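Local coordinates for protein 2-oxoglutarate carboxylase small subunit (Hydrogenobacter thermophilus, PDB 7KCT) that belongs to the biotin carboxylase family, with an ATP-grasp domain, and binds ADP, magnesium and bicarbonate in this structure, at residues 10-19 with 35-45; 369-380 with 393-401. All coordinates share one frame; numbering follows the deposited sequence.

Contact 1: residues 10-19 with 35-45; sequences MFKKVLVANR and IQTVAIYNEIE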
loop_
_atom_site.group_PDB
_atom_site.type_symbol
_atom_site.label_atom_id
_atom_site.label_comp_id
_atom_site.label_asym_id
_atom_site.label_seq_id
_atom_site.Cartn_x
_atom_site.Cartn_y
_atom_site.Cartn_z
ATOM N N MET A 10 5.133 -7.528 -26.682
ATOM C CA MET A 10 5.799 -7.430 -25.408
ATOM C C MET A 10 6.814 -8.559 -25.288
ATOM O O MET A 10 6.651 -9.575 -25.890
ATOM C CB MET A 10 4.738 -7.527 -24.310
ATOM C CG MET A 10 5.223 -7.401 -22.884
ATOM S SD MET A 10 6.171 -5.925 -22.535
ATOM C CE MET A 10 4.926 -4.702 -22.860
ATOM N N PHE A 11 7.865 -8.350 -24.515
ATOM C CA PHE A 11 8.873 -9.366 -24.289
ATOM C C PHE A 11 8.288 -10.625 -23.637
ATOM O O PHE A 11 7.412 -10.544 -22.830
ATOM C CB PHE A 11 9.948 -8.847 -23.340
ATOM C CG PHE A 11 10.504 -7.525 -23.709
ATOM C CD1 PHE A 11 11.222 -7.379 -24.836
ATOM C CD2 PHE A 11 10.303 -6.454 -22.915
ATOM C CE1 PHE A 11 11.746 -6.180 -25.176
ATOM C CE2 PHE A 11 10.811 -5.246 -23.249
ATOM C CZ PHE A 11 11.537 -5.103 -24.383
ATOM N N LYS A 12 8.787 -11.785 -23.993
ATOM C CA LYS A 12 8.364 -12.989 -23.369
ATOM C C LYS A 12 9.162 -13.187 -22.101
ATOM O O LYS A 12 8.667 -13.732 -21.183
ATOM C CB LYS A 12 8.602 -14.179 -24.267
ATOM C CG LYS A 12 7.537 -14.443 -25.300
ATOM C CD LYS A 12 8.127 -15.276 -26.423
ATOM C CE LYS A 12 7.194 -15.427 -27.608
ATOM N NZ LYS A 12 6.835 -16.849 -27.795
ATOM N N LYS A 13 10.403 -12.743 -22.068
ATOM C CA LYS A 13 11.232 -12.947 -20.902
ATOM C C LYS A 13 12.203 -11.769 -20.654
ATOM O O LYS A 13 12.787 -11.288 -21.575
ATOM C CB LYS A 13 12.018 -14.238 -21.053
ATOM C CG LYS A 13 12.868 -14.607 -19.866
ATOM C CD LYS A 13 13.659 -15.870 -20.074
ATOM C CE LYS A 13 12.757 -17.059 -20.236
ATOM N NZ LYS A 13 13.492 -18.315 -20.142
ATOM N N VAL A 14 12.325 -11.320 -19.404
ATOM C CA VAL A 14 13.203 -10.211 -19.031
ATOM C C VAL A 14 14.138 -10.713 -17.937
ATOM O O VAL A 14 13.682 -11.320 -16.950
ATOM C CB VAL A 14 12.410 -8.987 -18.526
ATOM C CG1 VAL A 14 13.338 -7.912 -17.911
ATOM C CG2 VAL A 14 11.559 -8.438 -19.599
ATOM N N LEU A 15 15.424 -10.425 -18.090
ATOM C CA LEU A 15 16.428 -10.608 -17.044
ATOM C C LEU A 15 16.619 -9.296 -16.260
ATOM O O LEU A 15 16.766 -8.206 -16.845
ATOM C CB LEU A 15 17.717 -11.088 -17.688
ATOM C CG LEU A 15 18.881 -11.471 -16.763
ATOM C CD1 LEU A 15 19.908 -12.446 -17.366
ATOM C CD2 LEU A 15 19.649 -10.262 -16.214
ATOM N N VAL A 16 16.579 -9.406 -14.927
ATOM C CA VAL A 16 16.700 -8.275 -14.013
ATOM C C VAL A 16 18.129 -8.312 -13.492
ATOM O O VAL A 16 18.496 -9.231 -12.758
ATOM C CB VAL A 16 15.682 -8.401 -12.874
ATOM C CG1 VAL A 16 15.809 -7.249 -11.960
ATOM C CG2 VAL A 16 14.241 -8.547 -13.447
ATOM N N ALA A 17 18.973 -7.372 -13.898
ATOM C CA ALA A 17 20.395 -7.430 -13.534
ATOM C C ALA A 17 20.641 -6.611 -12.261
ATOM O O ALA A 17 21.250 -5.539 -12.275
ATOM C CB ALA A 17 21.263 -6.946 -14.686
ATOM N N ASN A 18 20.038 -7.056 -11.164
ATOM C CA ASN A 18 20.087 -6.296 -9.910
ATOM C C ASN A 18 19.540 -7.162 -8.772
ATOM O O ASN A 18 19.354 -8.372 -8.947
ATOM C CB ASN A 18 19.331 -4.978 -10.031
ATOM C CG ASN A 18 19.970 -3.868 -9.192
ATOM O OD1 ASN A 18 20.151 -3.989 -7.970
ATOM N ND2 ASN A 18 20.295 -2.783 -9.843
ATOM N N ARG A 19 19.378 -6.568 -7.583
ATOM C CA ARG A 19 19.060 -7.318 -6.367
ATOM C C ARG A 19 18.147 -6.507 -5.468
ATOM O O ARG A 19 17.834 -5.349 -5.745
ATOM C CB ARG A 19 20.338 -7.700 -5.599
ATOM C CG ARG A 19 21.219 -6.515 -5.138
ATOM C CD ARG A 19 22.338 -6.917 -4.142
ATOM N NE ARG A 19 21.773 -7.443 -2.891
ATOM C CZ ARG A 19 21.232 -6.718 -1.930
ATOM N NH1 ARG A 19 21.161 -5.382 -2.015
ATOM N NH2 ARG A 19 20.722 -7.354 -0.873
ATOM N N ILE A 35 5.157 -11.325 -18.162
ATOM C CA ILE A 35 6.497 -11.585 -18.663
ATOM C C ILE A 35 7.196 -12.520 -17.677
ATOM O O ILE A 35 7.122 -12.311 -16.457
ATOM C CB ILE A 35 7.299 -10.275 -18.803
ATOM C CG1 ILE A 35 6.628 -9.334 -19.811
ATOM C CG2 ILE A 35 8.732 -10.575 -19.151
ATOM C CD1 ILE A 35 7.105 -7.870 -19.668
ATOM N N GLN A 36 7.902 -13.515 -18.204
ATOM C CA GLN A 36 8.732 -14.395 -17.390
ATOM C C GLN A 36 9.968 -13.645 -16.933
ATOM O O GLN A 36 10.492 -12.798 -17.656
ATOM C CB GLN A 36 9.145 -15.620 -18.219
ATOM C CG GLN A 36 7.903 -16.450 -18.600
ATOM C CD GLN A 36 8.130 -17.462 -19.687
ATOM O OE1 GLN A 36 9.239 -17.632 -20.170
ATOM N NE2 GLN A 36 7.066 -18.171 -20.067
ATOM N N THR A 37 10.479 -13.995 -15.762
ATOM C CA THR A 37 11.570 -13.224 -15.171
ATOM C C THR A 37 12.750 -14.138 -14.844
ATOM O O THR A 37 12.581 -15.321 -14.493
ATOM C CB THR A 37 11.150 -12.513 -13.874
ATOM O OG1 THR A 37 10.687 -13.508 -12.953
ATOM C CG2 THR A 37 10.055 -11.473 -14.109
ATOM N N VAL A 38 13.944 -13.558 -14.931
ATOM C CA VAL A 38 15.214 -14.212 -14.665
ATOM C C VAL A 38 15.930 -13.386 -13.626
ATOM O O VAL A 38 16.117 -12.176 -13.826
ATOM C CB VAL A 38 16.115 -14.301 -15.915
ATOM C CG1 VAL A 38 17.390 -15.052 -15.603
ATOM C CG2 VAL A 38 15.406 -14.972 -17.102
ATOM N N ALA A 39 16.342 -14.021 -12.532
ATOM C CA ALA A 39 17.143 -13.336 -11.523
ATOM C C ALA A 39 18.588 -13.824 -11.530
ATOM O O ALA A 39 18.903 -14.929 -11.991
ATOM C CB ALA A 39 16.506 -13.526 -10.136
ATOM N N ILE A 40 19.486 -12.976 -11.014
ATOM C CA ILE A 40 20.881 -13.376 -10.811
ATOM C C ILE A 40 21.220 -13.123 -9.355
ATOM O O ILE A 40 20.632 -12.245 -8.717
ATOM C CB ILE A 40 21.875 -12.628 -11.740
ATOM C CG1 ILE A 40 21.771 -11.105 -11.581
ATOM C CG2 ILE A 40 21.667 -13.028 -13.196
ATOM C CD1 ILE A 40 22.834 -10.292 -12.347
ATOM N N TYR A 41 22.171 -13.893 -8.816
ATOM C CA TYR A 41 22.504 -13.695 -7.423
ATOM C C TYR A 41 23.868 -14.265 -7.106
ATOM O O TYR A 41 24.403 -15.105 -7.834
ATOM C CB TYR A 41 21.455 -14.318 -6.467
ATOM C CG TYR A 41 21.327 -15.814 -6.552
ATOM C CD1 TYR A 41 20.649 -16.412 -7.600
ATOM C CD2 TYR A 41 21.850 -16.639 -5.553
ATOM C CE1 TYR A 41 20.542 -17.780 -7.696
ATOM C CE2 TYR A 41 21.731 -18.018 -5.632
ATOM C CZ TYR A 41 21.101 -18.567 -6.715
ATOM O OH TYR A 41 20.945 -19.900 -6.803
ATOM N N ASN A 42 24.410 -13.790 -5.995
ATOM C CA ASN A 42 25.648 -14.347 -5.453
ATOM C C ASN A 42 25.330 -15.423 -4.432
ATOM O O ASN A 42 24.315 -15.365 -3.727
ATOM C CB ASN A 42 26.485 -13.234 -4.813
ATOM C CG ASN A 42 27.887 -13.691 -4.428
ATOM O OD1 ASN A 42 28.085 -14.241 -3.343
ATOM N ND2 ASN A 42 28.838 -13.520 -5.339
ATOM N N GLU A 43 26.227 -16.415 -4.352
ATOM C CA GLU A 43 26.090 -17.494 -3.375
ATOM C C GLU A 43 25.806 -16.964 -1.960
ATOM O O GLU A 43 25.165 -17.645 -1.164
ATOM C CB GLU A 43 27.359 -18.385 -3.388
ATOM N N ILE A 44 26.265 -15.765 -1.604
ATOM C CA ILE A 44 25.978 -15.321 -0.237
ATOM C C ILE A 44 24.514 -14.949 -0.003
ATOM O O ILE A 44 24.108 -14.803 1.154
ATOM C CB ILE A 44 26.805 -14.098 0.208
ATOM C CG1 ILE A 44 26.605 -12.966 -0.803
ATOM C CG2 ILE A 44 28.288 -14.514 0.415
ATOM C CD1 ILE A 44 26.916 -11.631 -0.284
ATOM N N GLU A 45 23.709 -14.812 -1.061
ATOM C CA GLU A 45 22.319 -14.356 -1.005
ATOM C C GLU A 45 21.393 -15.426 -1.577
ATOM O O GLU A 45 20.432 -15.138 -2.299
ATOM C CB GLU A 45 22.170 -13.043 -1.772
ATOM C CG GLU A 45 22.590 -11.790 -1.023
ATOM C CD GLU A 45 21.982 -10.531 -1.642
ATOM O OE1 GLU A 45 22.051 -10.365 -2.893
ATOM O OE2 GLU A 45 21.416 -9.730 -0.849
HETATM O O HOH W 1 18.061 -10.486 -10.361
#
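Met10 meets Ile35 with its sulfur. SD lies 3.6 Å from CD1 of Ile35, and the two side chains cross at about a right angle. CG of Met10 stands anti to the backbone N (chi1 -178°), and the bend at chi2 brings SD onto the isoleucine. The carbonyl O of Phe11 touches CG1 of Ile35 at 3.3 Å. At Lys12 the backbone pairing begins: its O accepts from N of Gln36. Lys13 crosses Val38 at a slant, with CD 3.6 Å from CG2 of Val38. Its NZ goes on to a salt bridge with Glu56. Val14 is bonded through both backbone atoms, N to O of Gln36 at 2.9 Å and O to N of Val38 at 3.0 Å. Its CG2 touches CG2 of Ile35. This is the parallel pairing of a beta-alpha-beta unit, strand 13-16, helix 20-32 and strand 36-41, in the Rossmann-like N-terminal domain. Val14 and Thr37 face that helix, while Leu15 and Val38 face helix 71-81. CB of Leu15 packs on CB of Val38. N of Val16 gives a nearly straight bond to O of Val38. Beyond it the strands separate. A water bridges the gap, donating to O of Val16 and O of Asn18 and accepting from N of Ile40. CA of Ala17, the centre of an inverse gamma turn, rests 3.9 Å from CD1 of Ile40. Arg19 forms a salt bridge with Glu45: NE donates to OE1 at 2.9 Å, meeting it on the syn side. The guanidinium and carboxylate planes are 31° apart.

Contact 2: residues 369-380 with 393-401; sequences PGGFGIRVEHAS and LIAKLIVWA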
loop_
_atom_site.group_PDB
_atom_site.type_symbol
_atom_site.label_atom_id
_atom_site.label_comp_id
_atom_site.label_asym_id
_atom_site.label_seq_id
_atom_site.Cartn_x
_atom_site.Cartn_y
_atom_site.Cartn_z
ATOM N N PRO A 369 4.229 -2.463 8.238
ATOM C CA PRO A 369 2.922 -1.802 8.360
ATOM C C PRO A 369 2.173 -1.776 7.034
ATOM O O PRO A 369 2.758 -1.835 5.958
ATOM C CB PRO A 369 3.285 -0.392 8.825
ATOM C CG PRO A 369 4.583 -0.139 8.135
ATOM C CD PRO A 369 5.325 -1.474 8.162
ATOM N N GLY A 370 0.849 -1.692 7.129
ATOM C CA GLY A 370 0.008 -1.538 5.955
ATOM C C GLY A 370 -1.216 -0.711 6.309
ATOM O O GLY A 370 -1.592 -0.587 7.477
ATOM N N GLY A 371 -1.806 -0.103 5.287
ATOM C CA GLY A 371 -3.058 0.590 5.465
ATOM C C GLY A 371 -3.381 1.515 4.303
ATOM O O GLY A 371 -2.720 1.528 3.251
ATOM N N PHE A 372 -4.433 2.297 4.539
ATOM C CA PHE A 372 -4.876 3.306 3.591
ATOM C C PHE A 372 -3.728 4.285 3.373
ATOM O O PHE A 372 -3.163 4.821 4.333
ATOM C CB PHE A 372 -6.125 3.987 4.180
ATOM C CG PHE A 372 -6.718 5.089 3.326
ATOM C CD1 PHE A 372 -6.083 6.326 3.196
ATOM C CD2 PHE A 372 -7.919 4.895 2.683
ATOM C CE1 PHE A 372 -6.638 7.338 2.393
ATOM C CE2 PHE A 372 -8.490 5.902 1.884
ATOM C CZ PHE A 372 -7.853 7.117 1.741
ATOM N N GLY A 373 -3.340 4.466 2.115
ATOM C CA GLY A 373 -2.280 5.394 1.771
ATOM C C GLY A 373 -0.864 4.965 2.112
ATOM O O GLY A 373 0.043 5.796 2.059
ATOM N N ILE A 374 -0.628 3.686 2.394
ATOM C CA ILE A 374 0.703 3.189 2.720
ATOM C C ILE A 374 1.164 2.194 1.645
ATOM O O ILE A 374 0.423 1.272 1.270
ATOM C CB ILE A 374 0.691 2.572 4.126
ATOM C CG1 ILE A 374 0.468 3.619 5.234
ATOM C CG2 ILE A 374 1.972 1.828 4.393
ATOM C CD1 ILE A 374 0.188 2.983 6.622
ATOM N N ARG A 375 2.388 2.367 1.178
ATOM C CA ARG A 375 3.025 1.429 0.262
ATOM C C ARG A 375 4.376 1.074 0.843
ATOM O O ARG A 375 5.086 1.933 1.379
ATOM C CB ARG A 375 3.141 2.060 -1.151
ATOM C CG ARG A 375 4.011 1.373 -2.163
ATOM C CD ARG A 375 3.982 2.157 -3.466
ATOM N NE ARG A 375 4.928 1.649 -4.433
ATOM C CZ ARG A 375 5.096 2.153 -5.641
ATOM N NH1 ARG A 375 4.382 3.214 -6.054
ATOM N NH2 ARG A 375 5.981 1.599 -6.422
ATOM N N VAL A 376 4.747 -0.185 0.723
ATOM C CA VAL A 376 6.021 -0.655 1.224
ATOM C C VAL A 376 6.752 -1.326 0.081
ATOM O O VAL A 376 6.180 -2.199 -0.585
ATOM C CB VAL A 376 5.874 -1.637 2.396
ATOM C CG1 VAL A 376 7.286 -2.065 2.878
ATOM C CG2 VAL A 376 5.119 -0.995 3.519
ATOM N N GLU A 377 8.005 -0.926 -0.141
ATOM C CA GLU A 377 8.913 -1.571 -1.089
ATOM C C GLU A 377 10.017 -2.251 -0.276
ATOM O O GLU A 377 10.815 -1.584 0.391
ATOM C CB GLU A 377 9.496 -0.567 -2.083
ATOM C CG GLU A 377 8.440 0.158 -2.914
ATOM C CD GLU A 377 7.927 -0.638 -4.145
ATOM O OE1 GLU A 377 8.598 -1.608 -4.653
ATOM O OE2 GLU A 377 6.824 -0.266 -4.609
ATOM N N HIS A 378 10.071 -3.580 -0.323
ATOM C CA HIS A 378 10.999 -4.249 0.576
ATOM C C HIS A 378 11.300 -5.659 0.070
ATOM O O HIS A 378 10.548 -6.245 -0.726
ATOM C CB HIS A 378 10.436 -4.265 2.020
ATOM C CG HIS A 378 9.403 -5.308 2.255
ATOM N ND1 HIS A 378 9.466 -6.195 3.315
ATOM C CD2 HIS A 378 8.310 -5.659 1.533
ATOM C CE1 HIS A 378 8.459 -7.051 3.225
ATOM N NE2 HIS A 378 7.734 -6.736 2.163
ATOM N N ALA A 379 12.419 -6.199 0.533
ATOM C CA ALA A 379 12.773 -7.551 0.143
ATOM C C ALA A 379 13.186 -8.386 1.341
ATOM O O ALA A 379 13.979 -9.320 1.197
ATOM C CB ALA A 379 13.883 -7.550 -0.914
ATOM N N SER A 380 12.639 -8.082 2.506
ATOM C CA SER A 380 13.101 -8.620 3.775
ATOM C C SER A 380 12.029 -9.429 4.487
ATOM O O SER A 380 10.833 -9.257 4.258
ATOM C CB SER A 380 13.558 -7.502 4.722
ATOM O OG SER A 380 14.794 -6.995 4.272
ATOM N N LEU A 393 20.132 -0.394 2.311
ATOM C CA LEU A 393 18.691 -0.221 2.192
ATOM C C LEU A 393 17.980 -1.526 2.514
ATOM O O LEU A 393 18.333 -2.581 1.987
ATOM C CB LEU A 393 18.352 0.270 0.781
ATOM C CG LEU A 393 16.903 0.732 0.562
ATOM C CD1 LEU A 393 16.501 1.824 1.550
ATOM C CD2 LEU A 393 16.745 1.198 -0.889
ATOM N N ILE A 394 17.056 -1.466 3.464
ATOM C CA ILE A 394 16.180 -2.583 3.829
ATOM C C ILE A 394 14.809 -2.442 3.177
ATOM O O ILE A 394 14.206 -3.419 2.741
ATOM C CB ILE A 394 15.991 -2.666 5.362
ATOM C CG1 ILE A 394 17.207 -3.070 6.150
ATOM C CG2 ILE A 394 14.793 -3.611 5.724
ATOM C CD1 ILE A 394 16.985 -2.831 7.620
ATOM N N ALA A 395 14.244 -1.238 3.231
ATOM C CA ALA A 395 12.866 -1.041 2.825
ATOM C C ALA A 395 12.709 0.433 2.506
ATOM O O ALA A 395 13.493 1.267 2.968
ATOM C CB ALA A 395 11.891 -1.463 3.918
ATOM N N LYS A 396 11.760 0.724 1.643
ATOM C CA LYS A 396 11.293 2.090 1.405
ATOM C C LYS A 396 9.862 2.130 1.887
ATOM O O LYS A 396 9.039 1.292 1.481
ATOM C CB LYS A 396 11.371 2.493 -0.066
ATOM C CG LYS A 396 12.724 2.194 -0.678
ATOM C CD LYS A 396 12.915 2.781 -2.083
ATOM C CE LYS A 396 11.994 2.149 -3.119
ATOM N NZ LYS A 396 12.631 2.167 -4.462
ATOM N N LEU A 397 9.575 3.024 2.805
ATOM C CA LEU A 397 8.216 3.250 3.259
ATOM C C LEU A 397 7.678 4.481 2.544
ATOM O O LEU A 397 8.284 5.547 2.626
ATOM C CB LEU A 397 8.184 3.441 4.766
ATOM C CG LEU A 397 6.851 3.618 5.445
ATOM C CD1 LEU A 397 6.024 2.436 5.092
ATOM C CD2 LEU A 397 7.169 3.746 6.955
ATOM N N ILE A 398 6.554 4.342 1.844
ATOM C CA ILE A 398 5.986 5.433 1.047
ATOM C C ILE A 398 4.577 5.689 1.502
ATOM O O ILE A 398 3.810 4.736 1.684
ATOM C CB ILE A 398 5.991 5.106 -0.454
ATOM C CG1 ILE A 398 7.407 4.807 -0.896
ATOM C CG2 ILE A 398 5.364 6.274 -1.266
ATOM C CD1 ILE A 398 7.588 3.402 -1.387
ATOM N N VAL A 399 4.214 6.964 1.695
ATOM C CA VAL A 399 2.847 7.282 2.050
ATOM C C VAL A 399 2.310 8.341 1.109
ATOM O O VAL A 399 3.057 9.041 0.417
ATOM C CB VAL A 399 2.634 7.744 3.520
ATOM C CG1 VAL A 399 3.262 6.746 4.474
ATOM C CG2 VAL A 399 3.138 9.207 3.787
ATOM N N TRP A 400 0.986 8.416 1.068
ATOM C CA TRP A 400 0.276 9.415 0.270
ATOM C C TRP A 400 -0.866 9.985 1.104
ATOM O O TRP A 400 -1.495 9.255 1.871
ATOM C CB TRP A 400 -0.296 8.825 -1.063
ATOM C CG TRP A 400 -1.125 9.880 -1.847
ATOM C CD1 TRP A 400 -0.665 10.733 -2.796
ATOM C CD2 TRP A 400 -2.517 10.164 -1.703
ATOM N NE1 TRP A 400 -1.693 11.543 -3.265
ATOM C CE2 TRP A 400 -2.836 11.216 -2.585
ATOM C CE3 TRP A 400 -3.533 9.614 -0.927
ATOM C CZ2 TRP A 400 -4.117 11.746 -2.676
ATOM C CZ3 TRP A 400 -4.783 10.137 -1.015
ATOM C CH2 TRP A 400 -5.071 11.190 -1.890
ATOM N N ALA A 401 -1.145 11.284 0.950
ATOM C CA ALA A 401 -2.345 11.876 1.535
ATOM C C ALA A 401 -2.764 13.076 0.699
ATOM O O ALA A 401 -1.964 13.609 -0.073
ATOM C CB ALA A 401 -2.108 12.330 2.975
HETATM O O HOH W 2 10.867 0.345 -5.540
HETATM O O HOH W 3 14.757 -5.585 1.848
#
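Strands 374-378 and 393-401 form an antiparallel pair in the biotin carboxylase C-terminal domain. A type II turn from Gly371 to Ile374 leads in, and N of Trp400 donates to O of Gly373. Arg375 and Ile398 are a hydrogen-bonded pair, as are Glu377 and Lys396; N of Arg375 lies 2.8 Å from O of Ile398. On one face CD1 of Leu397 packs 3.9 Å from CG2 of Val376 and reaches CG2 of Ile374. On the other, Arg375 and Ile398 run side by side. CG of Glu377 lies 3.7 Å from CD1 of Ile398, and the bend at chi2 (-82°) turns the carboxylate to Arg375. The extended Arg375 grips OE2 of Glu377 side-on, with NE and NH2 both at 2.7 Å. NE uses the anti lone pair; NH2 comes from above the carboxylate plane. A water accepts from NZ of Lys396, which forms a salt bridge with Glu21, and bonds weakly to OE1 of Glu377. CB of His378 touches CB of Ala395; its NE2 bonds to O of Val368 of the second subunit, and its ring stacks on Tyr367 of that subunit. Strand 341-351 pairs with 393-401, with a classic bulge at Ile394 and Ala395 facing Ile347. Helix 404-417 packs on Leu397, and helix 20-32 on Glu377.

Overall arrangement
From the N terminus the chain first closes contact 1, where 10-19 meets 35-45 across the loop that holds helix 20-32. That pair lies inside the five-strand parallel sheet of the N-terminal domain. The chain then runs through the ATP-grasp region before contact 2 opens. Contact 2 closes a shorter loop, from 369-380 to 393-401, within the antiparallel sheet of the C-terminal domain. The two contacts follow in series and neither nest nor cross. The centres of contact 1 and contact 2 are about 23 Å apart. The nearest atoms of contact 1 and contact 2 are about 6 Å apart. Helix 20-32 also packs against the sheet of contact 2, and so ties the N- and C-terminal regions together.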